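Local coordinates for beta-lactamase-like protein (Novosphingobium pentaromativorans US6-1, PDB 6AUF) that probably hydrolyses beta-lactam antibiotics with a pair of zinc ions, as a metallo-beta-lactamase resembling the B3 subclass, at residues Asp35-Glu38 with Gly39-His42; Pro226-Ile229 with Ala230-Thr234; Thr214-Ala217 with Asp218-Phe222; Thr25-Ala28 with Thr29-Gly33. All coordinates share one frame; numbering follows the deposited sequence.

Contact 1 of 4, residues Asp35-Glu38 with Gly39-His42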
loop_
_atom_site.group_PDB
_atom_site.type_symbol
_atom_site.label_atom_id
_atom_site.label_comp_id
_atom_site.label_asym_id
_atom_site.label_seq_id
_atom_site.Cartn_x
_atom_site.Cartn_y
_atom_site.Cartn_z
ATOM N N ASP A 35 -7.785 14.067 4.371
ATOM C CA ASP A 35 -7.872 12.622 4.164
ATOM C C ASP A 35 -8.360 12.281 2.768
ATOM O O ASP A 35 -8.057 11.200 2.254
ATOM C CB ASP A 35 -8.817 11.980 5.180
ATOM C CG ASP A 35 -8.108 11.516 6.437
ATOM O OD1 ASP A 35 -6.876 11.289 6.390
ATOM O OD2 ASP A 35 -8.797 11.365 7.471
ATOM N N GLY A 36 -9.141 13.169 2.163
ATOM C CA GLY A 36 -9.741 12.912 0.869
ATOM C C GLY A 36 -8.819 13.262 -0.275
ATOM O O GLY A 36 -7.589 13.245 -0.149
ATOM N N ARG A 37 -9.426 13.603 -1.410
ATOM C CA ARG A 37 -8.649 13.868 -2.612
ATOM C C ARG A 37 -7.685 15.029 -2.412
ATOM O O ARG A 37 -6.551 14.987 -2.909
ATOM C CB ARG A 37 -9.582 14.147 -3.789
ATOM C CG ARG A 37 -10.544 13.019 -4.095
ATOM C CD ARG A 37 -9.802 11.766 -4.452
ATOM N NE ARG A 37 -10.672 10.595 -4.416
ATOM C CZ ARG A 37 -11.069 9.915 -5.488
ATOM N NH1 ARG A 37 -11.853 8.857 -5.338
ATOM N NH2 ARG A 37 -10.674 10.282 -6.698
ATOM N N GLU A 38 -8.118 16.081 -1.693
ATOM C CA GLU A 38 -7.283 17.273 -1.537
ATOM C C GLU A 38 -5.886 16.910 -1.062
ATOM O O GLU A 38 -4.917 17.595 -1.399
ATOM C CB GLU A 38 -7.915 18.272 -0.554
ATOM C CG GLU A 38 -9.288 18.821 -0.949
ATOM C CD GLU A 38 -10.427 17.840 -0.667
ATOM O OE1 GLU A 38 -11.591 18.304 -0.538
ATOM O OE2 GLU A 38 -10.149 16.614 -0.571
ATOM N N GLY A 39 -5.761 15.825 -0.305
ATOM C CA GLY A 39 -4.497 15.457 0.292
ATOM C C GLY A 39 -3.570 14.609 -0.552
ATOM O O GLY A 39 -2.365 14.581 -0.279
ATOM N N TRP A 40 -4.101 13.922 -1.573
ATOM C CA TRP A 40 -3.327 12.875 -2.244
ATOM C C TRP A 40 -2.001 13.401 -2.769
ATOM O O TRP A 40 -0.959 12.764 -2.584
ATOM C CB TRP A 40 -4.126 12.248 -3.381
ATOM C CG TRP A 40 -5.250 11.375 -2.919
ATOM C CD1 TRP A 40 -5.677 11.189 -1.632
ATOM C CD2 TRP A 40 -6.099 10.576 -3.743
ATOM N NE1 TRP A 40 -6.745 10.328 -1.608
ATOM C CE2 TRP A 40 -7.019 9.931 -2.892
ATOM C CE3 TRP A 40 -6.177 10.345 -5.120
ATOM C CZ2 TRP A 40 -8.003 9.066 -3.376
ATOM C CZ3 TRP A 40 -7.155 9.488 -5.598
ATOM C CH2 TRP A 40 -8.055 8.867 -4.729
ATOM N N SER A 41 -2.013 14.554 -3.441
ATOM C CA SER A 41 -0.783 15.156 -3.939
ATOM C C SER A 41 -0.311 16.299 -3.052
ATOM O O SER A 41 0.494 17.135 -3.486
ATOM C CB SER A 41 -0.971 15.627 -5.380
ATOM O OG SER A 41 -1.167 14.516 -6.241
ATOM N N HIS A 42 -0.793 16.345 -1.826
ATOM C CA HIS A 42 -0.536 17.435 -0.904
ATOM C C HIS A 42 0.606 17.069 0.027
ATOM O O HIS A 42 0.564 16.004 0.661
ATOM C CB HIS A 42 -1.785 17.744 -0.096
ATOM C CG HIS A 42 -1.667 18.982 0.723
ATOM N ND1 HIS A 42 -0.910 19.037 1.871
ATOM C CD2 HIS A 42 -2.187 20.218 0.551
ATOM C CE1 HIS A 42 -0.978 20.250 2.380
ATOM N NE2 HIS A 42 -1.749 20.983 1.599
HETATM O O HOH W 1 -6.523 9.420 1.216
HETATM O O HOH W 2 -4.032 16.425 -3.950
#

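Contact 2 of 4, residues Pro226-Ile229 with Ala230-Thr234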
loop_
_atom_site.group_PDB
_atom_site.type_symbol
_atom_site.label_atom_id
_atom_site.label_comp_id
_atom_site.label_asym_id
_atom_site.label_seq_id
_atom_site.Cartn_x
_atom_site.Cartn_y
_atom_site.Cartn_z
ATOM N N PRO A 226 -17.329 -14.873 -10.375
ATOM C CA PRO A 226 -16.938 -15.776 -9.282
ATOM C C PRO A 226 -15.442 -15.845 -9.087
ATOM O O PRO A 226 -14.990 -16.031 -7.949
ATOM C CB PRO A 226 -17.530 -17.127 -9.712
ATOM C CG PRO A 226 -17.707 -17.011 -11.193
ATOM C CD PRO A 226 -18.006 -15.580 -11.475
ATOM N N ASP A 227 -14.656 -15.690 -10.154
ATOM C CA ASP A 227 -13.212 -15.567 -9.984
ATOM C C ASP A 227 -12.868 -14.417 -9.042
ATOM O O ASP A 227 -12.160 -14.609 -8.045
ATOM C CB ASP A 227 -12.537 -15.373 -11.335
ATOM C CG ASP A 227 -12.370 -16.683 -12.107
ATOM O OD1 ASP A 227 -12.490 -17.769 -11.489
ATOM O OD2 ASP A 227 -12.109 -16.622 -13.328
ATOM N N ARG A 228 -13.392 -13.217 -9.336
ATOM C CA ARG A 228 -13.142 -12.051 -8.498
ATOM C C ARG A 228 -13.602 -12.284 -7.067
ATOM O O ARG A 228 -12.893 -11.929 -6.114
ATOM C CB ARG A 228 -13.846 -10.827 -9.082
ATOM C CG ARG A 228 -13.634 -9.541 -8.289
ATOM C CD ARG A 228 -12.443 -8.697 -8.820
ATOM N NE ARG A 228 -11.153 -9.333 -8.556
ATOM C CZ ARG A 228 -10.482 -9.246 -7.406
ATOM N NH1 ARG A 228 -10.966 -8.538 -6.375
ATOM N NH2 ARG A 228 -9.319 -9.890 -7.284
ATOM N N ILE A 229 -14.792 -12.865 -6.890
ATOM C CA ILE A 229 -15.302 -13.098 -5.540
ATOM C C ILE A 229 -14.397 -14.063 -4.791
ATOM O O ILE A 229 -14.158 -13.908 -3.587
ATOM C CB ILE A 229 -16.755 -13.612 -5.579
ATOM C CG1 ILE A 229 -17.694 -12.562 -6.176
ATOM C CG2 ILE A 229 -17.215 -14.043 -4.179
ATOM C CD1 ILE A 229 -19.155 -12.904 -6.026
ATOM N N ALA A 230 -13.902 -15.093 -5.477
ATOM C CA ALA A 230 -13.064 -16.071 -4.789
ATOM C C ALA A 230 -11.722 -15.457 -4.423
ATOM O O ALA A 230 -11.193 -15.705 -3.335
ATOM C CB ALA A 230 -12.876 -17.322 -5.655
ATOM N N ARG A 231 -11.156 -14.661 -5.330
ATOM C CA ARG A 231 -9.938 -13.922 -5.023
ATOM C C ARG A 231 -10.141 -12.951 -3.857
ATOM O O ARG A 231 -9.255 -12.803 -3.010
ATOM C CB ARG A 231 -9.457 -13.197 -6.277
ATOM C CG ARG A 231 -8.941 -14.158 -7.337
ATOM C CD ARG A 231 -7.746 -14.900 -6.784
ATOM N NE ARG A 231 -6.513 -14.159 -7.009
ATOM C CZ ARG A 231 -5.329 -14.506 -6.505
ATOM N NH1 ARG A 231 -5.214 -15.575 -5.712
ATOM N NH2 ARG A 231 -4.258 -13.779 -6.798
ATOM N N ILE A 232 -11.309 -12.302 -3.771
ATOM C CA ILE A 232 -11.565 -11.423 -2.631
ATOM C C ILE A 232 -11.505 -12.210 -1.326
ATOM O O ILE A 232 -10.816 -11.824 -0.374
ATOM C CB ILE A 232 -12.908 -10.689 -2.791
ATOM C CG1 ILE A 232 -12.828 -9.689 -3.951
ATOM C CG2 ILE A 232 -13.277 -9.981 -1.486
ATOM C CD1 ILE A 232 -14.185 -9.234 -4.487
ATOM N N ARG A 233 -12.223 -13.326 -1.261
ATOM C CA ARG A 233 -12.210 -14.132 -0.047
ATOM C C ARG A 233 -10.792 -14.533 0.342
ATOM O O ARG A 233 -10.428 -14.506 1.526
ATOM C CB ARG A 233 -13.098 -15.356 -0.254
ATOM C CG ARG A 233 -14.470 -14.961 -0.722
ATOM C CD ARG A 233 -15.531 -15.569 0.148
ATOM N NE ARG A 233 -16.851 -15.405 -0.444
ATOM C CZ ARG A 233 -17.767 -14.554 0.002
ATOM N NH1 ARG A 233 -17.506 -13.795 1.061
ATOM N NH2 ARG A 233 -18.945 -14.472 -0.606
ATOM N N THR A 234 -9.980 -14.915 -0.643
ATOM C CA THR A 234 -8.590 -15.263 -0.370
ATOM C C THR A 234 -7.836 -14.079 0.209
ATOM O O THR A 234 -7.057 -14.235 1.154
ATOM C CB THR A 234 -7.897 -15.745 -1.651
ATOM O OG1 THR A 234 -8.463 -16.992 -2.058
ATOM C CG2 THR A 234 -6.352 -15.921 -1.441
#

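Contact 3 of 4, residues Thr214-Ala217 with Asp218-Phe222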
loop_
_atom_site.group_PDB
_atom_site.type_symbol
_atom_site.label_atom_id
_atom_site.label_comp_id
_atom_site.label_asym_id
_atom_site.label_seq_id
_atom_site.Cartn_x
_atom_site.Cartn_y
_atom_site.Cartn_z
ATOM N N THR A 214 -13.975 -3.182 -1.559
ATOM C CA THR A 214 -14.551 -3.814 -2.751
ATOM C C THR A 214 -15.469 -2.811 -3.431
ATOM O O THR A 214 -16.642 -2.677 -3.065
ATOM C CB THR A 214 -15.324 -5.074 -2.387
ATOM O OG1 THR A 214 -16.284 -4.753 -1.372
ATOM C CG2 THR A 214 -14.383 -6.191 -1.907
ATOM N N ILE A 215 -14.941 -2.112 -4.432
ATOM C CA ILE A 215 -15.666 -1.035 -5.093
ATOM C C ILE A 215 -15.483 -1.189 -6.590
ATOM O O ILE A 215 -14.488 -1.751 -7.053
ATOM C CB ILE A 215 -15.197 0.367 -4.619
ATOM C CG1 ILE A 215 -13.684 0.528 -4.793
ATOM C CG2 ILE A 215 -15.628 0.620 -3.164
ATOM C CD1 ILE A 215 -13.118 1.833 -4.194
ATOM N N SER A 216 -16.444 -0.667 -7.350
ATOM C CA SER A 216 -16.511 -0.949 -8.774
ATOM C C SER A 216 -17.087 0.240 -9.513
ATOM O O SER A 216 -17.692 1.135 -8.922
ATOM C CB SER A 216 -17.386 -2.173 -9.049
ATOM O OG SER A 216 -18.746 -1.876 -8.770
ATOM N N ALA A 217 -16.918 0.221 -10.832
ATOM C CA ALA A 217 -17.776 1.013 -11.693
ATOM C C ALA A 217 -19.240 0.645 -11.428
ATOM O O ALA A 217 -19.549 -0.380 -10.806
ATOM C CB ALA A 217 -17.408 0.784 -13.157
ATOM N N ASP A 218 -20.153 1.496 -11.905
ATOM C CA ASP A 218 -21.569 1.308 -11.588
ATOM C C ASP A 218 -22.109 0.022 -12.196
ATOM O O ASP A 218 -22.771 -0.774 -11.516
ATOM C CB ASP A 218 -22.387 2.499 -12.080
ATOM C CG ASP A 218 -21.974 3.801 -11.429
ATOM O OD1 ASP A 218 -21.059 3.782 -10.574
ATOM O OD2 ASP A 218 -22.567 4.842 -11.785
ATOM N N ASP A 219 -21.843 -0.190 -13.484
ATOM C CA ASP A 219 -22.380 -1.333 -14.205
ATOM C C ASP A 219 -21.750 -2.658 -13.780
ATOM O O ASP A 219 -22.204 -3.710 -14.234
ATOM C CB ASP A 219 -22.182 -1.110 -15.702
ATOM C CG ASP A 219 -20.733 -0.816 -16.056
ATOM O OD1 ASP A 219 -19.881 -0.819 -15.141
ATOM O OD2 ASP A 219 -20.438 -0.577 -17.246
ATOM N N TYR A 220 -20.732 -2.643 -12.930
ATOM C CA TYR A 220 -20.071 -3.873 -12.534
ATOM C C TYR A 220 -20.824 -4.557 -11.405
ATOM O O TYR A 220 -21.255 -3.903 -10.450
ATOM C CB TYR A 220 -18.645 -3.591 -12.088
ATOM C CG TYR A 220 -17.880 -4.838 -11.689
ATOM C CD1 TYR A 220 -17.943 -5.347 -10.392
ATOM C CD2 TYR A 220 -17.085 -5.503 -12.612
ATOM C CE1 TYR A 220 -17.226 -6.494 -10.041
ATOM C CE2 TYR A 220 -16.370 -6.636 -12.270
ATOM C CZ TYR A 220 -16.444 -7.125 -10.992
ATOM O OH TYR A 220 -15.719 -8.246 -10.687
ATOM N N ARG A 221 -20.957 -5.884 -11.504
ATOM C CA ARG A 221 -21.585 -6.690 -10.457
ATOM C C ARG A 221 -20.643 -7.813 -10.038
ATOM O O ARG A 221 -20.229 -8.628 -10.872
ATOM C CB ARG A 221 -22.927 -7.256 -10.926
ATOM C CG ARG A 221 -23.965 -6.188 -11.184
ATOM C CD ARG A 221 -25.324 -6.775 -11.537
ATOM N NE ARG A 221 -26.198 -6.888 -10.369
ATOM C CZ ARG A 221 -26.650 -8.038 -9.879
ATOM N NH1 ARG A 221 -27.435 -8.025 -8.807
ATOM N NH2 ARG A 221 -26.333 -9.197 -10.465
ATOM N N PHE A 222 -20.302 -7.850 -8.745
ATOM C CA PHE A 222 -19.445 -8.914 -8.227
ATOM C C PHE A 222 -20.104 -10.278 -8.379
ATOM O O PHE A 222 -19.417 -11.283 -8.606
ATOM C CB PHE A 222 -19.105 -8.652 -6.753
ATOM C CG PHE A 222 -18.178 -7.496 -6.542
ATOM C CD1 PHE A 222 -18.680 -6.210 -6.362
ATOM C CD2 PHE A 222 -16.798 -7.691 -6.535
ATOM C CE1 PHE A 222 -17.816 -5.130 -6.170
ATOM C CE2 PHE A 222 -15.923 -6.625 -6.358
ATOM C CZ PHE A 222 -16.430 -5.337 -6.167
#

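Contact 4 of 4, residues Thr25-Ala28 with Thr29-Gly33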
loop_
_atom_site.group_PDB
_atom_site.type_symbol
_atom_site.label_atom_id
_atom_site.label_comp_id
_atom_site.label_asym_id
_atom_site.label_seq_id
_atom_site.Cartn_x
_atom_site.Cartn_y
_atom_site.Cartn_z
ATOM N N THR A 25 5.953 19.167 14.794
ATOM C CA THR A 25 4.961 19.561 13.802
ATOM C C THR A 25 3.824 18.563 13.638
ATOM O O THR A 25 2.682 18.977 13.425
ATOM C CB THR A 25 5.641 19.780 12.445
ATOM O OG1 THR A 25 4.834 20.654 11.644
ATOM C CG2 THR A 25 5.843 18.438 11.717
ATOM N N THR A 26 4.101 17.261 13.715
ATOM C CA THR A 26 3.069 16.225 13.705
ATOM C C THR A 26 2.479 15.986 12.320
ATOM O O THR A 26 2.095 16.924 11.613
ATOM C CB THR A 26 1.933 16.558 14.679
ATOM O OG1 THR A 26 1.521 15.377 15.368
ATOM C CG2 THR A 26 0.740 17.051 13.932
ATOM N N LEU A 27 2.405 14.718 11.926
ATOM C CA LEU A 27 1.657 14.369 10.727
ATOM C C LEU A 27 0.177 14.677 10.908
ATOM O O LEU A 27 -0.461 15.239 10.012
ATOM C CB LEU A 27 1.872 12.892 10.405
ATOM C CG LEU A 27 2.084 12.455 8.957
ATOM C CD1 LEU A 27 2.454 13.599 8.035
ATOM C CD2 LEU A 27 3.166 11.380 8.924
ATOM N N ALA A 28 -0.371 14.349 12.081
ATOM C CA ALA A 28 -1.803 14.480 12.323
ATOM C C ALA A 28 -2.284 15.906 12.091
ATOM O O ALA A 28 -3.131 16.158 11.227
ATOM C CB ALA A 28 -2.127 14.022 13.744
ATOM N N THR A 29 -1.777 16.861 12.872
ATOM C CA THR A 29 -2.212 18.235 12.670
ATOM C C THR A 29 -1.724 18.784 11.333
ATOM O O THR A 29 -2.454 19.527 10.669
ATOM C CB THR A 29 -1.771 19.126 13.844
ATOM O OG1 THR A 29 -0.433 19.608 13.646
ATOM C CG2 THR A 29 -1.860 18.365 15.167
ATOM N N ALA A 30 -0.526 18.408 10.892
ATOM C CA ALA A 30 -0.059 18.918 9.608
ATOM C C ALA A 30 -0.989 18.538 8.451
ATOM O O ALA A 30 -1.004 19.229 7.425
ATOM C CB ALA A 30 1.363 18.429 9.345
ATOM N N CYS A 31 -1.782 17.473 8.592
ATOM C CA CYS A 31 -2.656 17.008 7.515
ATOM C C CYS A 31 -4.137 17.040 7.893
ATOM O O CYS A 31 -4.940 16.343 7.261
ATOM C CB CYS A 31 -2.282 15.585 7.077
ATOM S SG CYS A 31 -0.673 15.389 6.283
ATOM N N LYS A 32 -4.520 17.821 8.906
ATOM C CA LYS A 32 -5.913 17.839 9.341
ATOM C C LYS A 32 -6.823 18.155 8.164
ATOM O O LYS A 32 -6.556 19.082 7.392
ATOM C CB LYS A 32 -6.116 18.865 10.456
ATOM C CG LYS A 32 -7.475 18.776 11.156
ATOM C CD LYS A 32 -7.633 19.863 12.225
ATOM C CE LYS A 32 -8.859 19.641 13.111
ATOM N NZ LYS A 32 -10.146 19.879 12.402
ATOM N N GLY A 33 -7.890 17.366 8.018
ATOM C CA GLY A 33 -8.892 17.584 6.993
ATOM C C GLY A 33 -8.508 17.178 5.585
ATOM O O GLY A 33 -9.321 17.358 4.666
#

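Contact 1 of 4, residues Asp35-Glu38 with Gly39-His42
Arg37 and Trp40 meet in a local contact, one turn apart on the short, weakly bonded helix 37-40, at the surface beside the zinc site. Bonds between residues three apart draw the turn. Trp40 N donates to Arg37 O over 3.0 Å at an N-H...O angle of 160°, and Gly39 N donates to Gly36 O. In both bonds the donor stands well above the plane of its carbonyl.

The Arg37 and Trp40 side chains run alongside each other. With CG set beside its own backbone N (chi1 -59°) and a second bend at chi2, the arginine chain folds over one indole face. Its CD lies 3.4 Å from the centroid of the six-membered ring of Trp40, close enough to the normal for a CH-pi contact. Farther out, the guanidinium plane is only 15° from that of the ring, and Trp40 CH2 sits under its rim, 3.3 Å from Arg37 CZ.

The polar edge of the indole is satisfied by water. Trp40 NE1 donates over 3.0 Å to a water that donates over 2.6 Å to Asp35 O. A second water links Arg37 O to Ser41 N. Beyond the turn, the Trp40 ring meets that of the zinc ligand His251 at a steep tilt, and Thr58 OG1 bonds to Trp40 O.

An indole held by CH-pi packing on one face and a water bridge at its nitrogen is probably restrained in its rotation. That would keep an apolar surface beside the metal site, with the arginine charge spread close against it.

Contact 2 of 4, residues Pro226-Ile229 with Ala230-Thr234
Four consecutive bonds of the regular n to n+4 pattern join 226-229 to 230-234, running from Ala230 N to Pro226 O, Arg231 N to Asp227 O, Ile232 N to Arg228 O and Arg233 N to Ile229 O, with the second the straightest at 171°.

The Arg228 chain folds forward along the helix, over Arg231 and Ile232. Its CG is anti to the backbone N (chi1 -179°), and bends at chi2 and chi3 bring the guanidinium round, so that NH1 comes 3.3 Å from Ile232 CG1 and NH2 3.5 Å from Arg231 CB. The two arginine chains cross at about a right angle with their guanidinium planes 83° apart. Arg228 NH2 stays 5.1 Å from Arg231 NE. Each has a polar partner elsewhere: Pro183 O accepts from Arg228 NH1, and Glu181 forms a salt bridge with Arg231 NH2.

These turns open helix 226-241, the crossover helix of the beta-alpha-beta unit between strands 203-208 and 246-248. On another side of it, Ile229 and Arg233 lie side by side, Ile229 CG2 being 4.0 Å from Arg233 NE. Both also touch Leu288 of helix 272-292, while Ile232 and Arg233 reach Phe284 of that helix.

Contact 3 of 4, residues Thr214-Ala217 with Asp218-Phe222
Ser216 and Tyr220 touch across this bend, Ser216 CB lying 3.5 Å from Tyr220 CD1 in an oblique approach to the ring. The same CB is 4.1 Å from Phe222 CE1, so one methylene fills the angle between two aromatic side chains. Further back, the far end of the Phe222 ring reaches Thr214, with Phe222 CZ 3.9 Å from Thr214 CB, and backbone Ile215 N comes up to the ring edge.

The two rings fit each other as well. Tyr220 CE1 stands 3.6 Å above the Phe222 plane, over its centre, an edge-on approach to a face. The Tyr220 torsion, chi1 -179°, lays CG beside the carbonyl carbon, which places CD1 next to Ser216 CB.

What brings the two arms together is a type I beta turn from Ala217 to Tyr220, within the loop that leads from strand 203-208 to helix 226-241. Its closing bond, Tyr220 N to Ala217 O, is weak at 3.3 Å. The same carbonyl oxygen also accepts a hydrogen bond of 2.7 Å from Ser216 OG, giving it one firm and one weak bond.

A second shell probably helps to position these groups. Arg287 bonds to Ser216 OG and Glu291 to Phe222 N, both from helix 272-292, while Pro147 touches Ser216, Tyr220 and Phe222 and takes part in backbone bonding with Ala217. The His225 ring meets that of Tyr220 nearly parallel, at about 5°. The Ile215 side chain sets off away from 218-222 and lies about 4 Å from that of His185, a ligand of one zinc.

Contact 4 of 4, residues Thr25-Ala28 with Thr29-Gly33
Thr29, Ala28 and Leu27 lose the most surface in this single helical turn. A weak hydroxyl bond from Thr29 OG1 back to Thr25 O is modelled at 3.2 Å, but it is doubtful, because Thr29 OG1 is crowded against Thr26 in the model. More securely, Thr29 O accepts Lys32 N over 3.2 Å at the far end.

Ala28 contributes chiefly its carbonyl. Cys31 N donates to Ala28 O over 3.2 Å at 145°, with the donor high above the carbonyl plane, 65° out of it. The same N-H makes a weaker bond to Leu27 O, bent to 127°, so it is shared between two acceptors as the chain leaves helical geometry at Cys31.

Helix 27-30 is thus little more than one turn near the N terminus, and its end is tied covalently into the fold, since Cys31 forms a disulfide with Cys59. Leu27 packs against that sulfur, its CD1 4.0 Å from Cys31 SG, in an apolar contact on the buried side. Phe258 of helix 257-261 touches both residues there, and Ala44 does so from a loop.

At the helix start Thr26 occupies the N-cap position without making a capping bond. The polar partner comes from elsewhere: Ser262 OG is hydrogen-bonded both to Ala28 N and to Thr26 OG1, serving an amide of the first turn from just past helix 257-261.

In the fold
From the N terminus, contact 4 opens with helix 27-30 and runs almost directly into contact 1 on helix 37-40. The chain then builds most of the two sheets that, with their flanking helices, form the alpha-beta/beta-alpha sandwich of the metallo-beta-lactamase superfamily, the zinc site at its edge. Contact 3 closes a bend after strand 203-208, and contact 2 follows on helix 226-241. All four are local and in series, none nested or crossed. Contacts 2 and 3 touch: Ile232 CD1 is 3.7 Å from Phe222 CE2. Contacts 1 and 3, nearest atoms about 7 Å apart, each reach a zinc-ligand histidine, whereas contacts 2 and 4 lie on opposite sides of the chain's centre.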